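Local coordinates for 4-hydroxy-tetrahydrodipicolinate synthase (Methylacidiphilum fumariolicum SolV, PDB 6T3T), which probably catalyses the condensation of pyruvate with aspartate-beta-semialdehyde to 4-hydroxy-tetrahydrodipicolinate, a step of lysine biosynthesis, at residues S172-V175 and E176-G180; T255-M259 and E260-D264; P49-Y53 and E54-E58. All coordinates share one frame; numbering follows the deposited sequence.

Contact 1 (S172-V175 and E176-G180); sequences SQLV and EALPG
Leu174 and Leu178 meet one helical turn apart where helix 168-177, the helix of a beta-alpha-beta unit of the TIM barrel, ends; a backbone bond and their side chains join them. Glu176 N reaches Ser172 O at 3.0 Å, and the N-H points at its acceptor with an angle of 162°. The next two bonds of the series, Ala177 N to Gln173 O and Leu178 N to Leu174 O, are progressively more bent, the last down to 130°. Leu178 N still lies 2.9 Å from Leu174 O. Leu174 O also takes a weak bond from Ala177 N at 3.1 Å, and two amides share this one carbonyl as the chain leaves helical geometry at Leu178.

Among the apolar contacts, both leucines hold CG anti to the carbonyl carbon, beside the backbone N (chi1 -71° in Leu174), which lets them run side by side with Leu174 CD2 4.2 Å from Leu178 CD1. That same CD1 is 3.6 Å from Leu174 O. Leu174 packs on Ile184, and Leu178 on Val148 and Val152.

Ser172 OG bonds to His234 NE2 of the second subunit. The chemistry implies an amphipathic helix end, apolar toward strand 183-186 and helix 145-154 and partly polar toward the subunit interface.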
ATOM      1  N   SER A 172      14.697  -4.355 -14.134  1.00 17.43           N
ATOM      2  CA  SER A 172      14.814  -3.673 -15.425  1.00 22.53           C
ATOM      3  C   SER A 172      15.381  -2.268 -15.273  1.00 21.04           C
ATOM      4  O   SER A 172      16.180  -1.827 -16.107  1.00 22.71           O
ATOM      5  CB  SER A 172      13.454  -3.603 -16.133  1.00 16.64           C
ATOM      6  OG  SER A 172      13.029  -4.883 -16.542  1.00 22.29           O
ATOM      7  N   GLN A 173      14.959  -1.534 -14.231  1.00 23.04           N
ATOM      8  CA  GLN A 173      15.514  -0.197 -13.999  1.00 20.28           C
ATOM      9  C   GLN A 173      16.994  -0.268 -13.631  1.00 20.96           C
ATOM     10  O   GLN A 173      17.804   0.546 -14.100  1.00 22.43           O
ATOM     11  CB  GLN A 173      14.716   0.533 -12.907  1.00 23.62           C
ATOM     12  CG  GLN A 173      13.356   1.104 -13.394  1.00 31.73           C
ATOM     13  CD  GLN A 173      12.324   1.338 -12.276  1.00 34.39           C
ATOM     14  OE1 GLN A 173      12.439   0.794 -11.183  1.00 38.22           O
ATOM     15  NE2 GLN A 173      11.294   2.131 -12.575  1.00 41.15           N
ATOM     16  N   LEU A 174      17.367  -1.231 -12.790  1.00 18.22           N
ATOM     17  CA  LEU A 174      18.767  -1.363 -12.398  1.00 15.63           C
ATOM     18  C   LEU A 174      19.649  -1.690 -13.602  1.00 22.50           C
ATOM     19  O   LEU A 174      20.741  -1.118 -13.753  1.00 18.70           O
ATOM     20  CB  LEU A 174      18.894  -2.416 -11.296  1.00 15.25           C
ATOM     21  CG  LEU A 174      18.335  -1.954  -9.954  1.00 18.38           C
ATOM     22  CD1 LEU A 174      18.203  -3.107  -8.959  1.00 12.54           C
ATOM     23  CD2 LEU A 174      19.227  -0.843  -9.401  1.00 14.13           C
ATOM     24  N   VAL A 175      19.202  -2.609 -14.476  1.00 23.53           N
ATOM     25  CA  VAL A 175      19.996  -2.920 -15.666  1.00 20.24           C
ATOM     26  C   VAL A 175      20.070  -1.702 -16.600  1.00 26.27           C
ATOM     27  O   VAL A 175      21.136  -1.406 -17.154  1.00 26.91           O
ATOM     28  CB  VAL A 175      19.482  -4.195 -16.366  1.00 23.91           C
ATOM     29  CG1 VAL A 175      19.622  -5.392 -15.446  1.00 21.27           C
ATOM     30  CG2 VAL A 175      18.065  -4.072 -16.726  1.00 32.19           C
ATOM     31  N   GLU A 176      18.979  -0.932 -16.736  1.00 22.50           N
ATOM     32  CA  GLU A 176      19.079   0.323 -17.489  1.00 26.62           C
ATOM     33  C   GLU A 176      20.177   1.218 -16.932  1.00 27.86           C
ATOM     34  O   GLU A 176      20.932   1.830 -17.691  1.00 27.15           O
ATOM     35  CB  GLU A 176      17.786   1.143 -17.404  1.00 24.89           C
ATOM     36  CG  GLU A 176      16.881   1.201 -18.605  1.00 36.17           C
ATOM     37  CD  GLU A 176      17.570   1.572 -19.907  1.00 32.46           C
ATOM     38  OE1 GLU A 176      18.008   2.727 -20.116  1.00 41.03           O
ATOM     39  OE2 GLU A 176      17.620   0.677 -20.761  1.00 32.86           O
ATOM     40  N   ALA A 177      20.270   1.324 -15.603  1.00 27.60           N
ATOM     41  CA  ALA A 177      21.085   2.373 -15.011  1.00 26.20           C
ATOM     42  C   ALA A 177      22.520   1.964 -14.729  1.00 27.60           C
ATOM     43  O   ALA A 177      23.378   2.843 -14.613  1.00 31.06           O
ATOM     44  CB  ALA A 177      20.441   2.884 -13.719  1.00 26.56           C
ATOM     45  N   LEU A 178      22.822   0.681 -14.636  1.00 28.59           N
ATOM     46  CA  LEU A 178      24.119   0.271 -14.129  1.00 28.84           C
ATOM     47  C   LEU A 178      24.905  -0.496 -15.180  1.00 36.55           C
ATOM     48  O   LEU A 178      24.336  -0.962 -16.172  1.00 26.50           O
ATOM     49  CB  LEU A 178      23.936  -0.570 -12.860  1.00 27.92           C
ATOM     50  CG  LEU A 178      23.855   0.441 -11.701  1.00 27.29           C
ATOM     51  CD1 LEU A 178      22.440   0.920 -11.393  1.00 24.20           C
ATOM     52  CD2 LEU A 178      24.527  -0.062 -10.454  1.00 30.39           C
ATOM     53  N   PRO A 179      26.236  -0.556 -15.050  1.00 41.75           N
ATOM     54  CA  PRO A 179      27.043  -1.275 -16.046  1.00 40.75           C
ATOM     55  C   PRO A 179      26.761  -2.768 -15.996  1.00 40.11           C
ATOM     56  O   PRO A 179      26.196  -3.299 -15.036  1.00 31.96           O
ATOM     57  CB  PRO A 179      28.492  -0.984 -15.641  1.00 43.81           C
ATOM     58  CG  PRO A 179      28.409   0.156 -14.641  1.00 48.02           C
ATOM     59  CD  PRO A 179      27.073  -0.003 -13.972  1.00 39.48           C
ATOM     60  N   GLY A 180      27.234  -3.464 -17.028  1.00 41.44           N
ATOM     61  CA  GLY A 180      27.033  -4.901 -17.075  1.00 41.02           C
ATOM     62  C   GLY A 180      27.793  -5.666 -16.010  1.00 35.61           C
ATOM     63  O   GLY A 180      27.370  -6.756 -15.604  1.00 38.34           O
TER

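Contact 2 (T255-M259 and E260-D264); sequences TALAM and EGLTD
Leu257 touches both Leu262 and Thr263, residues that fold back on helix 251-259 just beyond its C-terminal end. In Leu257 (chi1 -73°) and in Leu262 alike, CG stands anti to the residue's own carbonyl carbon, and from there the branches are sent toward one another: Leu257 CD2 is 3.8 Å from Leu262 CD1, and the two side chains cross at about a right angle. Thr263 is turned with OG1 opposite the backbone N (chi1 -173°), which places CG2 between the backbone N and the carbonyl carbon, against Leu257 CB at 3.7 Å. The straight chain of Glu260 carries OE2 out to a salt bridge with Lys290.

The backbone that brings these side chains together is a Schellman motif. Leu262 N bonds to Leu257 O at 2.9 Å, while Gly261 N reaches Ala258 O at the same length but from above the carbonyl plane. Gly261 has a positive phi of 72°, a backbone shape that glycine adopts most easily. Water 1 donates to both Ala258 O and Thr263 O, bridging the helix end to the returning chain, and Ala258 CA makes a CA-H...O contact of 3.3 Å with Thr263 O.

Lys290 belongs to helix 276-295, on which Ala256 and Met259 also pack through Leu286. Leu257 and Glu260 rest on Leu210, in the loop between strand 202-205 and helix 212-223, and Thr263 on Pro13, just before strand 14-15.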
ATOM      1  N   THR A 255      12.384 -24.563  10.568  1.00 15.18           N
ATOM      2  CA  THR A 255      11.436 -25.632  10.878  1.00 18.16           C
ATOM      3  C   THR A 255      11.578 -26.807   9.911  1.00 21.79           C
ATOM      4  O   THR A 255      11.498 -27.975  10.317  1.00 15.75           O
ATOM      5  CB  THR A 255      10.005 -25.088  10.847  1.00 18.95           C
ATOM      6  OG1 THR A 255       9.860 -24.099  11.877  1.00 18.12           O
ATOM      7  CG2 THR A 255       9.013 -26.200  11.094  1.00 19.94           C
ATOM      8  N   ALA A 256      11.757 -26.518   8.622  1.00 16.67           N
ATOM      9  CA  ALA A 256      11.917 -27.594   7.650  1.00 15.92           C
ATOM     10  C   ALA A 256      13.188 -28.392   7.919  1.00 17.40           C
ATOM     11  O   ALA A 256      13.156 -29.623   7.973  1.00 19.85           O
ATOM     12  CB  ALA A 256      11.928 -27.016   6.232  1.00 14.97           C
ATOM     13  N   LEU A 257      14.315 -27.700   8.148  1.00 18.86           N
ATOM     14  CA  LEU A 257      15.571 -28.401   8.403  1.00 22.33           C
ATOM     15  C   LEU A 257      15.489 -29.224   9.685  1.00 21.92           C
ATOM     16  O   LEU A 257      16.057 -30.321   9.765  1.00 19.83           O
ATOM     17  CB  LEU A 257      16.739 -27.413   8.469  1.00 18.44           C
ATOM     18  CG  LEU A 257      17.172 -26.809   7.124  1.00 20.33           C
ATOM     19  CD1 LEU A 257      17.917 -25.522   7.359  1.00 16.40           C
ATOM     20  CD2 LEU A 257      17.995 -27.813   6.226  1.00 18.04           C
ATOM     21  N   ALA A 258      14.776 -28.721  10.700  1.00 19.66           N
ATOM     22  CA  ALA A 258      14.612 -29.524  11.916  1.00 20.81           C
ATOM     23  C   ALA A 258      13.737 -30.745  11.662  1.00 26.36           C
ATOM     24  O   ALA A 258      13.945 -31.801  12.275  1.00 30.52           O
ATOM     25  CB  ALA A 258      14.026 -28.685  13.055  1.00 23.02           C
ATOM     26  N   MET A 259      12.738 -30.622  10.789  1.00 22.24           N
ATOM     27  CA  MET A 259      11.922 -31.784  10.470  1.00 23.87           C
ATOM     28  C   MET A 259      12.758 -32.873   9.793  1.00 23.60           C
ATOM     29  O   MET A 259      12.483 -34.066   9.970  1.00 22.55           O
ATOM     30  CB  MET A 259      10.761 -31.357   9.560  1.00 26.63           C
ATOM     31  CG  MET A 259       9.552 -30.767  10.279  1.00 32.93           C
ATOM     32  SD  MET A 259       8.313 -30.135   9.131  1.00 40.68           S
ATOM     33  CE  MET A 259       8.258 -31.472   7.956  1.00 41.03           C
ATOM     34  N   GLU A 260      13.814 -32.484   9.069  1.00 24.33           N
ATOM     35  CA  GLU A 260      14.769 -33.408   8.466  1.00 23.83           C
ATOM     36  C   GLU A 260      15.860 -33.864   9.431  1.00 26.32           C
ATOM     37  O   GLU A 260      16.754 -34.602   9.012  1.00 25.73           O
ATOM     38  CB  GLU A 260      15.388 -32.769   7.220  1.00 20.79           C
ATOM     39  CG  GLU A 260      14.316 -32.598   6.131  1.00 21.14           C
ATOM     40  CD  GLU A 260      14.789 -31.945   4.863  1.00 26.92           C
ATOM     41  OE1 GLU A 260      15.885 -31.344   4.825  1.00 29.56           O
ATOM     42  OE2 GLU A 260      14.031 -32.040   3.877  1.00 32.69           O
ATOM     43  N   GLY A 261      15.782 -33.469  10.701  1.00 22.90           N
ATOM     44  CA  GLY A 261      16.773 -33.838  11.697  1.00 21.43           C
ATOM     45  C   GLY A 261      18.099 -33.146  11.532  1.00 23.81           C
ATOM     46  O   GLY A 261      19.113 -33.660  11.985  1.00 29.10           O
ATOM     47  N   LEU A 262      18.129 -32.000  10.860  1.00 23.75           N
ATOM     48  CA  LEU A 262      19.378 -31.378  10.460  1.00 22.82           C
ATOM     49  C   LEU A 262      19.803 -30.263  11.400  1.00 22.44           C
ATOM     50  O   LEU A 262      20.961 -29.842  11.363  1.00 25.63           O
ATOM     51  CB  LEU A 262      19.256 -30.837   9.032  1.00 25.01           C
ATOM     52  CG  LEU A 262      19.093 -31.999   8.041  1.00 26.56           C
ATOM     53  CD1 LEU A 262      18.970 -31.514   6.613  1.00 24.41           C
ATOM     54  CD2 LEU A 262      20.258 -32.988   8.192  1.00 27.60           C
ATOM     55  N   THR A 263      18.883 -29.765  12.220  1.00 20.02           N
ATOM     56  CA  THR A 263      19.185 -28.744  13.203  1.00 20.52           C
ATOM     57  C   THR A 263      18.114 -28.849  14.283  1.00 24.10           C
ATOM     58  O   THR A 263      17.111 -29.542  14.107  1.00 23.83           O
ATOM     59  CB  THR A 263      19.256 -27.348  12.548  1.00 19.46           C
ATOM     60  OG1 THR A 263      19.721 -26.379  13.502  1.00 22.08           O
ATOM     61  CG2 THR A 263      17.891 -26.935  12.002  1.00 19.77           C
ATOM     62  N   ASP A 264      18.381 -28.244  15.440  1.00 23.25           N
ATOM     63  CA  ASP A 264      17.344 -28.073  16.450  1.00 26.43           C
ATOM     64  C   ASP A 264      16.390 -26.956  16.049  1.00 25.22           C
ATOM     65  O   ASP A 264      16.811 -25.907  15.555  1.00 21.09           O
ATOM     66  CB  ASP A 264      17.945 -27.729  17.811  1.00 27.94           C
ATOM     67  CG  ASP A 264      18.723 -28.860  18.392  1.00 31.07           C
ATOM     68  OD1 ASP A 264      18.803 -29.918  17.738  1.00 34.84           O
ATOM     69  OD2 ASP A 264      19.236 -28.693  19.512  1.00 32.10           O
TER
HETATM   70  O   HOH W   1      15.679 -31.840  14.678  1.00 36.19           O

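Contact 3 (P49-Y53 and E54-E58); sequences PTLSY and EEHIE
Glu55, its chain extended, reaches back to Ser52 and binds it through the less usual anti lone pair of OE1, which takes the Ser52 N-H at 3.0 Å and nearly straight (172°). In return Ser52 OG accepts from Glu55 N at 2.9 Å. This reciprocal pair is a capping box, with Ser52 at the N-cap of helix 53-67. The serine hydroxyl sits between its backbone N and carbonyl carbon (chi1 72°), where it faces the first turn. Glu55 OE1 also forms a salt bridge with Arg268, which would probably steady the carboxylate and balance its charge.

One turn along, Ile57 CG1 lies over one face of the Tyr53 ring, offset toward the rim, in a CH-pi contact 4.0 Å from the centroid and 27° off the normal. At the edge, Glu54 CD lies in the ring plane, its carboxylate almost perpendicular to the ring. The ring also meets His87 and packs on helix 82-95. A leucine in place of Tyr53 would probably leave His87 without its ring partner and Ile57 CG1 without an aromatic face.

His56 NE2 bonds to Gly76 O, while water 2 sits in the plane of the imidazole at its edge, 2.6 Å from ND1.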
ATOM      1  N   PRO A  49      19.738 -10.364  14.203  1.00 23.40           N
ATOM      2  CA  PRO A  49      19.324  -9.508  15.342  1.00 22.82           C
ATOM      3  C   PRO A  49      19.523 -10.128  16.716  1.00 25.40           C
ATOM      4  O   PRO A  49      19.698  -9.389  17.693  1.00 21.44           O
ATOM      5  CB  PRO A  49      17.835  -9.252  15.072  1.00 18.52           C
ATOM      6  CG  PRO A  49      17.683  -9.382  13.601  1.00 22.40           C
ATOM      7  CD  PRO A  49      18.645 -10.500  13.215  1.00 20.50           C
ATOM      8  N   THR A  50      19.444 -11.454  16.847  1.00 21.54           N
ATOM      9  CA  THR A  50      19.470 -12.077  18.162  1.00 22.67           C
ATOM     10  C   THR A  50      20.781 -12.776  18.471  1.00 21.78           C
ATOM     11  O   THR A  50      20.855 -13.485  19.476  1.00 23.83           O
ATOM     12  CB  THR A  50      18.302 -13.055  18.328  1.00 23.84           C
ATOM     13  OG1 THR A  50      18.348 -14.066  17.311  1.00 19.15           O
ATOM     14  CG2 THR A  50      16.976 -12.317  18.233  1.00 24.90           C
ATOM     15  N   LEU A  51      21.797 -12.632  17.625  1.00 25.12           N
ATOM     16  CA  LEU A  51      23.150 -13.069  17.958  1.00 24.67           C
ATOM     17  C   LEU A  51      23.850 -11.968  18.749  1.00 24.48           C
ATOM     18  O   LEU A  51      23.685 -10.786  18.440  1.00 19.66           O
ATOM     19  CB  LEU A  51      23.969 -13.372  16.701  1.00 24.93           C
ATOM     20  CG  LEU A  51      23.393 -14.215  15.571  1.00 21.89           C
ATOM     21  CD1 LEU A  51      24.339 -14.148  14.399  1.00 26.41           C
ATOM     22  CD2 LEU A  51      23.168 -15.647  16.007  1.00 26.51           C
ATOM     23  N   SER A  52      24.643 -12.355  19.749  1.00 22.12           N
ATOM     24  CA  SER A  52      25.539 -11.386  20.365  1.00 27.90           C
ATOM     25  C   SER A  52      26.623 -10.976  19.359  1.00 33.89           C
ATOM     26  O   SER A  52      26.820 -11.618  18.320  1.00 29.81           O
ATOM     27  CB  SER A  52      26.202 -11.965  21.604  1.00 29.88           C
ATOM     28  OG  SER A  52      27.160 -12.935  21.210  1.00 27.25           O
ATOM     29  N   TYR A  53      27.360  -9.913  19.681  1.00 29.79           N
ATOM     30  CA  TYR A  53      28.424  -9.485  18.770  1.00 35.27           C
ATOM     31  C   TYR A  53      29.428 -10.612  18.526  1.00 30.56           C
ATOM     32  O   TYR A  53      29.830 -10.901  17.391  1.00 32.37           O
ATOM     33  CB  TYR A  53      29.122  -8.242  19.350  1.00 43.19           C
ATOM     34  CG  TYR A  53      30.336  -7.809  18.557  1.00 36.54           C
ATOM     35  CD1 TYR A  53      30.210  -6.946  17.489  1.00 37.87           C
ATOM     36  CD2 TYR A  53      31.604  -8.301  18.859  1.00 40.04           C
ATOM     37  CE1 TYR A  53      31.307  -6.579  16.739  1.00 37.22           C
ATOM     38  CE2 TYR A  53      32.706  -7.944  18.119  1.00 42.73           C
ATOM     39  CZ  TYR A  53      32.549  -7.077  17.059  1.00 40.52           C
ATOM     40  OH  TYR A  53      33.639  -6.700  16.312  1.00 47.32           O
ATOM     41  N   GLU A  54      29.873 -11.232  19.600  1.00 30.52           N
ATOM     42  CA  GLU A  54      30.839 -12.332  19.555  1.00 35.55           C
ATOM     43  C   GLU A  54      30.257 -13.602  18.944  1.00 31.08           C
ATOM     44  O   GLU A  54      30.975 -14.334  18.261  1.00 29.35           O
ATOM     45  CB  GLU A  54      31.434 -12.344  20.944  1.00 33.90           C
ATOM     46  CG  GLU A  54      31.677 -10.820  20.744  1.00 47.47           C
ATOM     47  CD  GLU A  54      31.692  -9.816  21.853  1.00 60.86           C
ATOM     48  OE1 GLU A  54      30.568  -9.804  22.464  1.00 64.82           O
ATOM     49  OE2 GLU A  54      32.636  -8.958  21.948  1.00 65.78           O
ATOM     50  N   GLU A  55      28.964 -13.861  19.128  1.00 31.95           N
ATOM     51  CA  GLU A  55      28.361 -14.913  18.329  1.00 26.42           C
ATOM     52  C   GLU A  55      28.379 -14.539  16.845  1.00 25.56           C
ATOM     53  O   GLU A  55      28.673 -15.384  16.000  1.00 27.64           O
ATOM     54  CB  GLU A  55      26.937 -15.189  18.796  1.00 28.53           C
ATOM     55  CG  GLU A  55      26.885 -16.147  19.948  1.00 28.59           C
ATOM     56  CD  GLU A  55      25.515 -16.235  20.547  1.00 29.49           C
ATOM     57  OE1 GLU A  55      24.812 -15.212  20.578  1.00 29.65           O
ATOM     58  OE2 GLU A  55      25.128 -17.335  20.972  1.00 32.00           O
ATOM     59  N   HIS A  56      28.085 -13.273  16.512  1.00 26.75           N
ATOM     60  CA  HIS A  56      28.145 -12.796  15.125  1.00 25.38           C
ATOM     61  C   HIS A  56      29.528 -13.031  14.520  1.00 28.22           C
ATOM     62  O   HIS A  56      29.663 -13.522  13.395  1.00 29.27           O
ATOM     63  CB  HIS A  56      27.804 -11.305  15.068  1.00 25.53           C
ATOM     64  CG  HIS A  56      27.454 -10.800  13.699  1.00 29.01           C
ATOM     65  ND1 HIS A  56      26.239 -10.204  13.416  1.00 30.29           N
ATOM     66  CD2 HIS A  56      28.157 -10.786  12.540  1.00 30.62           C
ATOM     67  CE1 HIS A  56      26.215  -9.843  12.142  1.00 29.74           C
ATOM     68  NE2 HIS A  56      27.366 -10.187  11.590  1.00 25.59           N
ATOM     69  N   ILE A  57      30.568 -12.670  15.265  1.00 32.03           N
ATOM     70  CA  ILE A  57      31.930 -12.852  14.787  1.00 30.00           C
ATOM     71  C   ILE A  57      32.251 -14.331  14.671  1.00 26.85           C
ATOM     72  O   ILE A  57      32.853 -14.765  13.685  1.00 28.02           O
ATOM     73  CB  ILE A  57      32.922 -12.132  15.726  1.00 31.49           C
ATOM     74  CG1 ILE A  57      32.604 -10.638  15.787  1.00 31.02           C
ATOM     75  CG2 ILE A  57      34.351 -12.344  15.257  1.00 32.44           C
ATOM     76  CD1 ILE A  57      32.373 -10.025  14.443  1.00 26.87           C
ATOM     77  N   GLU A  58      31.817 -15.135  15.646  1.00 26.96           N
ATOM     78  CA  GLU A  58      32.153 -16.560  15.657  1.00 28.80           C
ATOM     79  C   GLU A  58      31.494 -17.335  14.515  1.00 27.14           C
ATOM     80  O   GLU A  58      32.106 -18.254  13.957  1.00 25.18           O
ATOM     81  CB  GLU A  58      31.766 -17.188  16.994  1.00 26.01           C
ATOM     82  CG  GLU A  58      32.294 -18.602  17.167  1.00 35.07           C
ATOM     83  CD  GLU A  58      33.828 -18.667  17.169  1.00 39.23           C
ATOM     84  OE1 GLU A  58      34.490 -17.640  17.468  1.00 45.81           O
ATOM     85  OE2 GLU A  58      34.373 -19.752  16.878  1.00 46.29           O
TER
HETATM   86  O   HOH W   2      24.539  -9.551  15.296  1.00 33.66           O

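In the fold
From the N terminus, contact 3 comes first, where the loop after strand 38-40 turns into helix 53-67. Contact 1 follows at the C-terminal end of a different barrel helix, 168-177, which there gives way to the turn before strand 183-186 in a beta-alpha-beta unit. Contact 2 ends helix 251-259, beyond the last barrel strand, and starts the link to helix 276-295. Each joins contiguous segments and closes just a local turn; the three run in series, with none nesting or crossing. Contact 1 lies across the chain's centre from contacts 2 and 3, its centre about 39 and 35 Å from theirs, whereas the centres of those two are about 22 Å apart. Together they mark helix boundaries around the TIM barrel.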